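Local coordinates for arginine kinase (Cydia pomonella granulosis virus, PDB 6VVG), which binds adenosine nucleotide between the two lobes of a protein kinase fold and probably phosphorylates serine and threonine side chains, at residues Ala128-Asp131 / Leu132-Asn136; Ser181-Ile185 / Arg186-Tyr190; Lys229-Leu232 / Pro233-Lys237; Asn250-Val253 / Arg254-Ala258; Thr267-Glu270 / Ile271-Pro275. All coordinates share one frame; numbering follows the deposited sequence.

All five contacts are local ones in the helical lobe of the kinase fold. Contact 1 lies nearest the nucleotide: the side chain of Leu-132 is about 11 Å from that of Asp-160, and the side chain of Leu-129 about 14 Å from bound AMP. The others lie away from the annotated sites. Contacts 2 and 3, with centres about 14 Å apart, meet where Ile-185 CD1 comes 3.5 Å from Tyr-235 CE2. Contacts 4 and 5 are closer still, centres about 11 Å apart, joined by a probable hydrogen bond from His-274 NE2 to Asp-251 OD2 (2.9 Å) and by Met-256 SD on Ile-271 CG1 (3.7 Å). Contact 5 reaches back to contact 1 through Tyr-268 CB, 3.3 Å from Asn-130 OD1.

Contact 1 (Ala128-Asp131 / Leu132-Asn136)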
# COMPACT_ATOMS: atom_id res chain seq x y z
N ALA A 128 -10.14 13.88 8.26
CA ALA A 128 -9.74 12.47 8.31
C ALA A 128 -9.15 12.03 6.98
O ALA A 128 -8.10 11.39 6.94
CB ALA A 128 -10.94 11.61 8.69
N LEU A 129 -9.83 12.34 5.88
CA LEU A 129 -9.32 11.94 4.57
C LEU A 129 -7.98 12.61 4.28
O LEU A 129 -7.09 11.99 3.68
CB LEU A 129 -10.34 12.28 3.48
CG LEU A 129 -11.56 11.35 3.41
CD1 LEU A 129 -12.59 11.87 2.41
CD2 LEU A 129 -11.15 9.93 3.07
N ASN A 130 -7.82 13.87 4.70
CA ASN A 130 -6.52 14.52 4.53
C ASN A 130 -5.43 13.76 5.26
O ASN A 130 -4.33 13.56 4.73
CB ASN A 130 -6.58 15.97 5.03
CG ASN A 130 -5.32 16.75 4.67
OD1 ASN A 130 -4.94 16.83 3.51
ND2 ASN A 130 -4.68 17.33 5.68
N ASP A 131 -5.69 13.33 6.51
CA ASP A 131 -4.72 12.55 7.25
C ASP A 131 -4.32 11.29 6.48
O ASP A 131 -3.14 10.95 6.40
CB ASP A 131 -5.27 12.19 8.63
CG ASP A 131 -4.19 11.80 9.61
OD1 ASP A 131 -3.00 12.12 9.35
OD2 ASP A 131 -4.51 11.18 10.65
N LEU A 132 -5.31 10.60 5.92
CA LEU A 132 -5.00 9.44 5.08
C LEU A 132 -4.14 9.85 3.89
O LEU A 132 -3.17 9.17 3.56
CB LEU A 132 -6.29 8.79 4.60
CG LEU A 132 -6.20 7.72 3.51
CD1 LEU A 132 -5.26 6.62 3.95
CD2 LEU A 132 -7.58 7.16 3.19
N HIS A 133 -4.49 10.96 3.24
CA HIS A 133 -3.80 11.38 2.03
C HIS A 133 -2.33 11.70 2.26
O HIS A 133 -1.54 11.59 1.32
CB HIS A 133 -4.53 12.59 1.44
CG HIS A 133 -5.89 12.27 0.91
ND1 HIS A 133 -6.85 13.24 0.68
CD2 HIS A 133 -6.46 11.09 0.56
CE1 HIS A 133 -7.94 12.67 0.21
NE2 HIS A 133 -7.73 11.37 0.13
N LYS A 134 -1.94 12.07 3.48
CA LYS A 134 -0.53 12.32 3.75
C LYS A 134 0.33 11.10 3.44
O LYS A 134 1.54 11.23 3.24
CB LYS A 134 -0.33 12.73 5.21
CG LYS A 134 -0.84 14.13 5.57
CD LYS A 134 -0.62 14.40 7.07
CE LYS A 134 -1.31 15.68 7.53
NZ LYS A 134 -2.10 15.46 8.79
N ASN A 135 -0.27 9.91 3.41
CA ASN A 135 0.43 8.68 3.07
C ASN A 135 0.44 8.40 1.57
O ASN A 135 0.94 7.36 1.15
CB ASN A 135 -0.21 7.49 3.80
CG ASN A 135 -0.27 7.69 5.30
OD1 ASN A 135 0.75 7.60 5.99
ND2 ASN A 135 -1.46 7.96 5.83
N ASN A 136 -0.09 9.32 0.76
CA ASN A 136 -0.25 9.13 -0.68
C ASN A 136 -1.13 7.92 -0.98
O ASN A 136 -0.87 7.13 -1.89
CB ASN A 136 1.11 9.01 -1.37
CG ASN A 136 1.71 10.38 -1.71
OD1 ASN A 136 1.12 11.41 -1.39
ND2 ASN A 136 2.86 10.38 -2.36
O HOH W 1 -5.45 15.62 1.10
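Leu-129 O receives the backbone N-H of His-133 at 2.8 Å and also lies under one face of the same residue's imidazole, only 3.0 Å from His-133 CG. The bond belongs to the last turns of helix 115-133, the αE helix of the kinase fold, just ahead of the strand leading to the catalytic loop. Two further i to i+4 bonds run beside it, from Leu-132 N to Ala-128 O and from Lys-134 N to Asn-130 O. The His-133 ring is folded back over the preceding turn because its CG stands beside its own backbone N (chi1 -68°), which also lets CE1 rest on Leu-129 CB. NE2 is hydrogen-bonded to Asp-195 of helix 192-208, and the ring meets Trp-196 edge-to-face, so this side chain ties αE to αF. On another side of the helix, Lys-134 NZ comes within 3.5 Å of Asp-131 OD1, a salt bridge to be read with caution since Asp-131 has two conformers; Asp-131 OD2 is hydrogen-bonded to Asn-70. The chain leaves the helix through a type I turn from His-133 to Asn-136, and Asn-136 ND2 is hydrogen-bonded to Val-167 O of the second subunit. Within the turn Leu-132 O takes two donors of Asn-135, its N at 3.0 Å and its ND2 at 3.1 Å, both from the same face of the carbonyl plane. Back at the imidazole, a water in the plane of the ring sits 2.8 Å from His-133 ND1 and donates to Asn-130 OD1 at 2.7 Å.

Contact 2 (Ser181-Ile185 / Arg186-Tyr190); sequences SPEKI and RHEAY
The carboxylate of Glu-188 lies alongside the aliphatic part of Glu-183, its OE2 3.4 Å from Glu-183 CG, and the two acidic side chains point the same way with their planes 77° apart. Arg-186 probably offsets the like charges: NH2 forms a salt bridge with Glu-183 OE2 at 3.3 Å and another with Glu-188 OE2 at 3.5 Å. Both bonds are weak, and the guanidinium stands almost perpendicular to the Glu-183 carboxylate. A bend at chi3 (-57°) folds the arginine back so that one face of its guanidinium covers Pro-182 O, while NH1 touches Pro-182 CB. Each acid has a stronger partner outside: Glu-183 OE1 is paired with Arg-264 and Glu-188 OE1 with Gln-191. Ser-Pro-Glu here stands where the APE motif closes the activation segment of protein kinases, and the Glu-183 to Arg-264 pair matches the characteristic salt bridge of that motif. The short helix is bounded at both ends. Ser-181 OG, at the N-cap, accepts from Lys-184 N at 3.1 Å. A Schellman motif ends it, with Glu-188 N bonded to Glu-183 O at 3.0 Å, His-187 N to Lys-184 O at 3.0 Å, and His-187 at positive phi. Lys-184 runs out nearly fully extended, bringing NZ to the edge of the Tyr-190 ring; NZ is held by Asn-140 OD1 and Asp-174, and Asp-174 also takes Tyr-190 OH. Ser-181 and Pro-182 pack on Trp-197 of helix 192-208, and Ile-185 faces helix 228-235.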
# COMPACT_ATOMS: atom_id res chain seq x y z
N SER A 181 -15.78 11.03 -10.01
CA SER A 181 -15.43 12.38 -10.45
C SER A 181 -15.22 12.41 -11.96
O SER A 181 -14.99 11.38 -12.59
CB SER A 181 -14.16 12.85 -9.76
OG SER A 181 -13.02 12.21 -10.30
N PRO A 182 -15.30 13.60 -12.57
CA PRO A 182 -14.98 13.69 -14.01
C PRO A 182 -13.65 13.05 -14.35
O PRO A 182 -13.51 12.39 -15.39
CB PRO A 182 -14.98 15.20 -14.29
CG PRO A 182 -15.87 15.79 -13.22
CD PRO A 182 -15.64 14.92 -11.99
N GLU A 183 -12.66 13.22 -13.48
CA GLU A 183 -11.32 12.70 -13.74
C GLU A 183 -11.29 11.18 -13.68
O GLU A 183 -10.60 10.54 -14.49
CB GLU A 183 -10.33 13.31 -12.75
CG GLU A 183 -10.09 14.81 -12.92
CD GLU A 183 -11.30 15.65 -12.57
OE1 GLU A 183 -12.02 15.30 -11.61
OE2 GLU A 183 -11.53 16.67 -13.25
N LYS A 184 -12.00 10.58 -12.73
CA LYS A 184 -12.04 9.12 -12.67
C LYS A 184 -12.77 8.55 -13.87
O LYS A 184 -12.38 7.50 -14.40
CB LYS A 184 -12.69 8.65 -11.37
CG LYS A 184 -12.63 7.13 -11.19
CD LYS A 184 -13.01 6.69 -9.78
CE LYS A 184 -13.04 5.16 -9.68
NZ LYS A 184 -13.05 4.68 -8.27
N ILE A 185 -13.85 9.22 -14.31
CA ILE A 185 -14.54 8.79 -15.52
C ILE A 185 -13.56 8.76 -16.69
O ILE A 185 -13.61 7.86 -17.54
CB ILE A 185 -15.74 9.71 -15.81
CG1 ILE A 185 -16.82 9.53 -14.74
CG2 ILE A 185 -16.30 9.43 -17.20
CD1 ILE A 185 -17.82 10.67 -14.68
N ARG A 186 -12.65 9.73 -16.75
CA ARG A 186 -11.70 9.86 -17.84
C ARG A 186 -10.42 9.07 -17.60
O ARG A 186 -9.41 9.31 -18.27
CB ARG A 186 -11.38 11.34 -18.08
CG ARG A 186 -12.59 12.18 -18.48
CD ARG A 186 -12.21 13.56 -19.01
NE ARG A 186 -11.42 14.32 -18.04
CZ ARG A 186 -11.91 15.27 -17.25
NH1 ARG A 186 -13.20 15.57 -17.30
NH2 ARG A 186 -11.12 15.92 -16.41
N HIS A 187 -10.44 8.13 -16.65
CA HIS A 187 -9.31 7.24 -16.39
C HIS A 187 -8.02 8.01 -16.10
O HIS A 187 -6.93 7.61 -16.53
CB HIS A 187 -9.09 6.27 -17.55
CG HIS A 187 -10.17 5.25 -17.71
ND1 HIS A 187 -10.32 4.17 -16.86
CD2 HIS A 187 -11.16 5.13 -18.63
CE1 HIS A 187 -11.36 3.45 -17.24
NE2 HIS A 187 -11.88 4.01 -18.32
N GLU A 188 -8.13 9.11 -15.36
CA GLU A 188 -6.94 9.74 -14.81
C GLU A 188 -6.39 8.89 -13.67
O GLU A 188 -7.09 8.05 -13.09
CB GLU A 188 -7.25 11.15 -14.31
CG GLU A 188 -7.60 12.14 -15.41
CD GLU A 188 -7.52 13.58 -14.95
OE1 GLU A 188 -6.91 13.85 -13.89
OE2 GLU A 188 -8.07 14.46 -15.65
N ALA A 189 -5.12 9.11 -13.34
CA ALA A 189 -4.50 8.38 -12.24
C ALA A 189 -5.24 8.65 -10.93
O ALA A 189 -5.85 9.71 -10.74
CB ALA A 189 -3.03 8.78 -12.09
N TYR A 190 -5.21 7.67 -10.03
CA TYR A 190 -5.79 7.85 -8.71
C TYR A 190 -5.18 9.07 -8.04
O TYR A 190 -3.95 9.23 -8.01
CB TYR A 190 -5.57 6.60 -7.86
CG TYR A 190 -6.48 5.46 -8.24
CD1 TYR A 190 -7.87 5.61 -8.23
CD2 TYR A 190 -5.97 4.23 -8.63
CE1 TYR A 190 -8.71 4.57 -8.59
CE2 TYR A 190 -6.80 3.18 -8.99
CZ TYR A 190 -8.17 3.36 -8.98
OH TYR A 190 -9.00 2.33 -9.33

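Contact 3 (Lys229-Leu232 / Pro233-Lys237); sequences KDML and PLYSK
Three successive torsions near -60° (chi1 -63°, chi2 -52°, chi3 -57°) curl Met-231 into a hook whose methyl CE turns back to Tyr-235, 3.7 Å from CE1. The pair lies one turn apart on helix 228-235, the αG helix of the kinase fold. Tyr-235 sets its ring back along the helix, where Met-231 CB makes an off-centre CH-pi contact, 4.2 Å from the centroid. The same ring face also covers Met-231 O, and that carbonyl accepts the N-H of Tyr-235 at 3.0 Å. Met-231 CE reaches Leu-234 CD1 as well, at 4.1 Å, which places the hook between an aromatic and a branched side chain. From a different direction Leu-232 CD2 approaches the Tyr-235 ring. The phenol is fixed at its far end, OH being hydrogen-bonded to Phe-180 O, while Phe-213 and Trp-197 meet the ring obliquely; Tyr-235 thus connects αG with the end of the activation segment and with helix 192-208. Pro-233 interrupts the helical ladder: its N carries no hydrogen, and CD lies where a helical N-H would point, 3.3 Å from Lys-229 O, with a kink as the result. One turn on, Ser-236 N bonds to Pro-233 O and weakly to Leu-232 O, and a water donates to Leu-232 O at 2.7 Å and also hydrogen-bonds to Ser-236 OG.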
# COMPACT_ATOMS: atom_id res chain seq x y z
N LYS A 229 -19.50 7.08 -18.46
CA LYS A 229 -19.63 8.15 -19.44
C LYS A 229 -21.04 8.74 -19.46
O LYS A 229 -21.21 9.88 -19.92
CB LYS A 229 -19.25 7.63 -20.83
CG LYS A 229 -17.74 7.50 -21.04
CD LYS A 229 -17.06 8.86 -21.06
CE LYS A 229 -15.54 8.73 -20.98
NZ LYS A 229 -14.95 8.17 -22.23
N ASP A 230 -22.04 8.01 -18.97
CA ASP A 230 -23.37 8.58 -18.83
C ASP A 230 -23.43 9.66 -17.76
O ASP A 230 -24.36 10.47 -17.77
CB ASP A 230 -24.38 7.48 -18.49
CG ASP A 230 -24.54 6.46 -19.60
OD1 ASP A 230 -24.62 6.86 -20.78
OD2 ASP A 230 -24.58 5.25 -19.29
N MET A 231 -22.47 9.68 -16.84
CA MET A 231 -22.47 10.70 -15.80
C MET A 231 -22.07 12.06 -16.35
O MET A 231 -22.53 13.09 -15.84
CB MET A 231 -21.53 10.31 -14.66
CG MET A 231 -21.91 9.04 -13.91
SD MET A 231 -23.61 9.01 -13.31
CE MET A 231 -23.65 10.49 -12.29
N LEU A 232 -21.22 12.09 -17.38
CA LEU A 232 -20.68 13.37 -17.84
C LEU A 232 -21.76 14.33 -18.28
O LEU A 232 -21.74 15.50 -17.83
CB LEU A 232 -19.68 13.13 -18.97
CG LEU A 232 -18.27 12.71 -18.53
CD1 LEU A 232 -17.33 12.69 -19.74
CD2 LEU A 232 -17.71 13.62 -17.45
N PRO A 233 -22.73 13.97 -19.13
CA PRO A 233 -23.79 14.92 -19.47
C PRO A 233 -24.48 15.49 -18.23
O PRO A 233 -24.84 16.67 -18.20
CB PRO A 233 -24.76 14.10 -20.33
CG PRO A 233 -23.93 12.97 -20.87
CD PRO A 233 -22.92 12.65 -19.78
N LEU A 234 -24.64 14.66 -17.20
CA LEU A 234 -25.33 15.10 -16.00
C LEU A 234 -24.53 16.16 -15.26
O LEU A 234 -25.09 17.14 -14.77
CB LEU A 234 -25.61 13.90 -15.10
CG LEU A 234 -26.42 12.80 -15.77
CD1 LEU A 234 -26.70 11.66 -14.82
CD2 LEU A 234 -27.73 13.37 -16.33
N TYR A 235 -23.21 15.98 -15.18
CA TYR A 235 -22.37 16.97 -14.52
C TYR A 235 -22.40 18.31 -15.25
O TYR A 235 -22.04 19.34 -14.66
CB TYR A 235 -20.92 16.47 -14.44
CG TYR A 235 -20.74 15.20 -13.63
CD1 TYR A 235 -21.74 14.73 -12.78
CD2 TYR A 235 -19.57 14.47 -13.71
CE1 TYR A 235 -21.57 13.58 -12.05
CE2 TYR A 235 -19.39 13.31 -12.98
CZ TYR A 235 -20.39 12.87 -12.15
OH TYR A 235 -20.21 11.71 -11.43
N SER A 236 -22.83 18.33 -16.51
CA SER A 236 -22.90 19.57 -17.27
C SER A 236 -24.16 20.38 -16.98
O SER A 236 -24.23 21.54 -17.38
CB SER A 236 -22.85 19.27 -18.77
OG SER A 236 -21.54 18.92 -19.19
N LYS A 237 -25.15 19.80 -16.30
CA LYS A 237 -26.38 20.51 -15.98
C LYS A 237 -26.22 21.29 -14.69
O LYS A 237 -25.34 21.01 -13.88
CB LYS A 237 -27.54 19.53 -15.87
CG LYS A 237 -27.60 18.51 -16.99
CD LYS A 237 -28.93 17.76 -17.00
CE LYS A 237 -28.97 16.71 -18.11
NZ LYS A 237 -30.06 15.71 -17.90
O HOH W 2 -19.65 17.08 -18.64

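Contact 4 (Asn250-Val253 / Arg254-Ala258)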
# COMPACT_ATOMS: atom_id res chain seq x y z
N ASN A 250 -24.74 26.35 0.20
CA ASN A 250 -24.95 26.17 -1.23
C ASN A 250 -23.67 26.47 -2.00
O ASN A 250 -23.26 25.67 -2.85
CB ASN A 250 -26.09 27.06 -1.71
CG ASN A 250 -27.45 26.40 -1.55
OD1 ASN A 250 -27.75 25.41 -2.21
ND2 ASN A 250 -28.27 26.94 -0.65
N ASP A 251 -23.01 27.59 -1.70
CA ASP A 251 -21.77 27.91 -2.40
C ASP A 251 -20.74 26.80 -2.22
O ASP A 251 -19.94 26.54 -3.13
CB ASP A 251 -21.21 29.24 -1.89
CG ASP A 251 -20.16 29.81 -2.82
OD1 ASP A 251 -20.51 30.19 -3.96
OD2 ASP A 251 -18.98 29.88 -2.41
N PHE A 252 -20.74 26.13 -1.07
CA PHE A 252 -19.80 25.04 -0.84
C PHE A 252 -20.02 23.91 -1.83
O PHE A 252 -19.08 23.47 -2.51
CB PHE A 252 -19.94 24.53 0.60
CG PHE A 252 -18.97 23.45 0.97
CD1 PHE A 252 -17.62 23.73 1.12
CD2 PHE A 252 -19.40 22.14 1.16
CE1 PHE A 252 -16.72 22.74 1.46
CE2 PHE A 252 -18.50 21.14 1.49
CZ PHE A 252 -17.16 21.44 1.64
N VAL A 253 -21.26 23.43 -1.96
CA VAL A 253 -21.49 22.25 -2.79
C VAL A 253 -21.33 22.59 -4.26
O VAL A 253 -20.84 21.77 -5.05
CB VAL A 253 -22.87 21.63 -2.49
CG1 VAL A 253 -22.96 21.23 -1.02
CG2 VAL A 253 -23.99 22.57 -2.88
N ARG A 254 -21.71 23.81 -4.66
CA ARG A 254 -21.47 24.22 -6.04
C ARG A 254 -19.98 24.08 -6.38
O ARG A 254 -19.61 23.46 -7.38
CB ARG A 254 -21.90 25.67 -6.28
CG ARG A 254 -23.27 26.07 -5.79
CD ARG A 254 -24.41 25.38 -6.55
NE ARG A 254 -25.62 26.20 -6.54
CZ ARG A 254 -26.37 26.43 -7.62
NH1 ARG A 254 -27.45 27.20 -7.52
NH2 ARG A 254 -26.06 25.88 -8.78
N ARG A 255 -19.12 24.68 -5.54
CA ARG A 255 -17.69 24.68 -5.81
C ARG A 255 -17.06 23.32 -5.55
O ARG A 255 -16.03 23.01 -6.15
CB ARG A 255 -17.01 25.76 -4.96
CG ARG A 255 -17.53 27.17 -5.28
CD ARG A 255 -16.79 28.29 -4.56
NE ARG A 255 -17.33 29.60 -4.92
CZ ARG A 255 -16.76 30.43 -5.78
NH1 ARG A 255 -15.61 30.11 -6.36
NH2 ARG A 255 -17.33 31.60 -6.06
N MET A 256 -17.67 22.49 -4.70
CA MET A 256 -17.16 21.13 -4.53
C MET A 256 -17.39 20.30 -5.79
O MET A 256 -16.61 19.39 -6.08
CB MET A 256 -17.84 20.46 -3.34
CG MET A 256 -17.38 20.93 -1.98
SD MET A 256 -15.66 20.55 -1.60
CE MET A 256 -15.68 18.75 -1.63
N LEU A 257 -18.45 20.60 -6.54
CA LEU A 257 -18.87 19.75 -7.66
C LEU A 257 -18.76 20.47 -9.00
O LEU A 257 -19.38 20.04 -9.98
CB LEU A 257 -20.31 19.26 -7.43
CG LEU A 257 -20.46 18.42 -6.17
CD1 LEU A 257 -21.89 18.10 -5.82
CD2 LEU A 257 -19.64 17.12 -6.33
N ALA A 258 -17.97 21.54 -9.07
CA ALA A 258 -17.69 22.19 -10.34
C ALA A 258 -17.13 21.18 -11.33
O ALA A 258 -16.16 20.47 -11.04
CB ALA A 258 -16.71 23.34 -10.13
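Regular i to i+4 bonds carry the backbone from Asn-250 to Met-256, the one from Arg-254 N to Asn-250 O being almost straight (174°), before Leu-257 departs from helical geometry, where its N makes a weak bond to Val-253 O and a second bond, one residue shorter in span, to Arg-254 O. On the buried side Phe-252 and Met-256 lie side by side and point the same way. Met-256 CG sits squarely over the centre of the phenylalanine ring, 3.7 Å from the centroid, a CH-pi contact. SD follows at 4.2 Å from the centroid in an oblique Met-aromatic contact. Met-256 chi1 (-74°) brings CG over the ring, and the bend at chi2 keeps SD near CZ. This is the αH helix of the kinase C-lobe, and the pair packs against Ile-271 of helix 268-272; Val-253 touches Leu-207 of helix 192-208. On a neighbouring, more polar flank Arg-255 reaches out extended from CG to NE and presents NE to both carboxylate oxygens of Asp-251, OD2 at 3.0 Å and OD1 at 3.4 Å. Both bonds are weak, and the carboxylate is turned 55° from the guanidinium plane. The stronger partner of Asp-251 OD2 is His-274 NE2, a probable hydrogen bond, which would hold the carboxylate between imidazole and guanidinium. Arg-254 CG lies close against Asn-250 O, at 3.0 Å, and the chain bends beyond it at chi2.

Contact 5 (Thr267-Glu270 / Ile271-Pro275); sequences TYDE and IIKHP
Backbone hydrogen bonds define the short helix 268-272, the αI helix of the kinase C-lobe: Ile-272 N reaches Tyr-268 O at 2.9 Å and 172°, and Ile-271 N reaches Thr-267 O at 3.0 Å. The ladder then frays, as Lys-273 N is shared weakly between Asp-269 O at 3.2 Å and Glu-270 O at 3.5 Å. Side-chain polar bonds secure the first turn. Thr-267, the N-cap, accepts from Glu-270 N with OG1 at 3.2 Å and gives its own hydroxyl proton to Glu-270 OE1 at 2.9 Å. That oxygen is met on its anti side, 32° out of the carboxylate plane, and also accepts from Ser-266 N, so the extended glutamate reaches back to the start of the helix. Apolar packing is led by Tyr-268 and Ile-272, one turn apart. Ile-272 CG2 sits over one face of the tyrosine ring, 4.2 Å from its centroid, in a CH-pi contact, while CG1 runs on toward the phenol and ends up 3.9 Å from Tyr-268 OH. Ile-272 chi1 (-159°) carries CG1 away from the backbone N and alongside the ring. Ile-271 turns to another side, its CG1 and CD1 lying against Thr-267 O. From there it packs on Val-126 of helix 115-133, Trp-196 of helix 192-208 and helix 247-256, with Tyr-268 beside it on the first two, so αI packs against all three helices.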
# COMPACT_ATOMS: atom_id res chain seq x y z
N THR A 267 -8.72 20.41 -3.52
CA THR A 267 -7.61 20.16 -2.61
C THR A 267 -8.09 20.34 -1.18
O THR A 267 -9.11 20.98 -0.91
CB THR A 267 -6.44 21.12 -2.87
OG1 THR A 267 -6.85 22.46 -2.59
CG2 THR A 267 -5.97 21.02 -4.32
N TYR A 268 -7.33 19.77 -0.24
CA TYR A 268 -7.64 19.94 1.17
C TYR A 268 -7.73 21.41 1.55
O TYR A 268 -8.70 21.85 2.18
CB TYR A 268 -6.58 19.24 2.03
CG TYR A 268 -6.65 19.63 3.50
CD1 TYR A 268 -7.68 19.17 4.31
CD2 TYR A 268 -5.69 20.45 4.08
CE1 TYR A 268 -7.75 19.51 5.64
CE2 TYR A 268 -5.75 20.80 5.42
CZ TYR A 268 -6.79 20.32 6.19
OH TYR A 268 -6.86 20.66 7.53
N ASP A 269 -6.72 22.19 1.17
CA ASP A 269 -6.65 23.58 1.60
C ASP A 269 -7.82 24.39 1.05
O ASP A 269 -8.38 25.24 1.75
CB ASP A 269 -5.32 24.20 1.17
CG ASP A 269 -4.17 23.81 2.08
OD1 ASP A 269 -4.19 24.20 3.26
OD2 ASP A 269 -3.25 23.10 1.62
N GLU A 270 -8.20 24.14 -0.20
CA GLU A 270 -9.36 24.82 -0.76
C GLU A 270 -10.62 24.48 0.02
O GLU A 270 -11.40 25.37 0.39
CB GLU A 270 -9.53 24.44 -2.23
CG GLU A 270 -8.62 25.17 -3.19
CD GLU A 270 -8.67 24.59 -4.59
OE1 GLU A 270 -8.59 23.35 -4.73
OE2 GLU A 270 -8.79 25.37 -5.55
N ILE A 271 -10.83 23.19 0.29
CA ILE A 271 -12.05 22.76 0.97
C ILE A 271 -12.11 23.35 2.37
O ILE A 271 -13.10 23.98 2.76
CB ILE A 271 -12.12 21.22 1.02
CG1 ILE A 271 -12.17 20.65 -0.40
CG2 ILE A 271 -13.32 20.76 1.84
CD1 ILE A 271 -11.87 19.16 -0.46
N ILE A 272 -11.04 23.17 3.16
CA ILE A 272 -11.07 23.52 4.57
C ILE A 272 -11.13 25.02 4.79
O ILE A 272 -11.50 25.47 5.89
CB ILE A 272 -9.86 22.89 5.27
CG1 ILE A 272 -10.10 22.76 6.77
CG2 ILE A 272 -8.59 23.70 5.00
CD1 ILE A 272 -11.16 21.74 7.14
N LYS A 273 -10.79 25.83 3.79
CA LYS A 273 -10.80 27.28 3.93
C LYS A 273 -12.07 27.92 3.40
O LYS A 273 -12.19 29.15 3.46
CB LYS A 273 -9.57 27.88 3.23
CG LYS A 273 -8.27 27.66 3.98
CD LYS A 273 -7.06 28.21 3.22
CE LYS A 273 -5.78 28.04 4.03
NZ LYS A 273 -4.71 28.98 3.60
N HIS A 274 -13.02 27.15 2.90
CA HIS A 274 -14.25 27.73 2.38
C HIS A 274 -15.10 28.28 3.52
O HIS A 274 -15.13 27.69 4.61
CB HIS A 274 -15.05 26.69 1.59
CG HIS A 274 -16.24 27.26 0.89
ND1 HIS A 274 -17.48 27.38 1.48
CD2 HIS A 274 -16.37 27.77 -0.36
CE1 HIS A 274 -18.32 27.92 0.63
NE2 HIS A 274 -17.68 28.17 -0.49
N PRO A 275 -15.79 29.41 3.32
CA PRO A 275 -16.59 29.98 4.42
C PRO A 275 -17.47 28.96 5.12
O PRO A 275 -17.58 29.00 6.36
CB PRO A 275 -17.42 31.06 3.70
CG PRO A 275 -16.47 31.57 2.62
CD PRO A 275 -15.77 30.29 2.13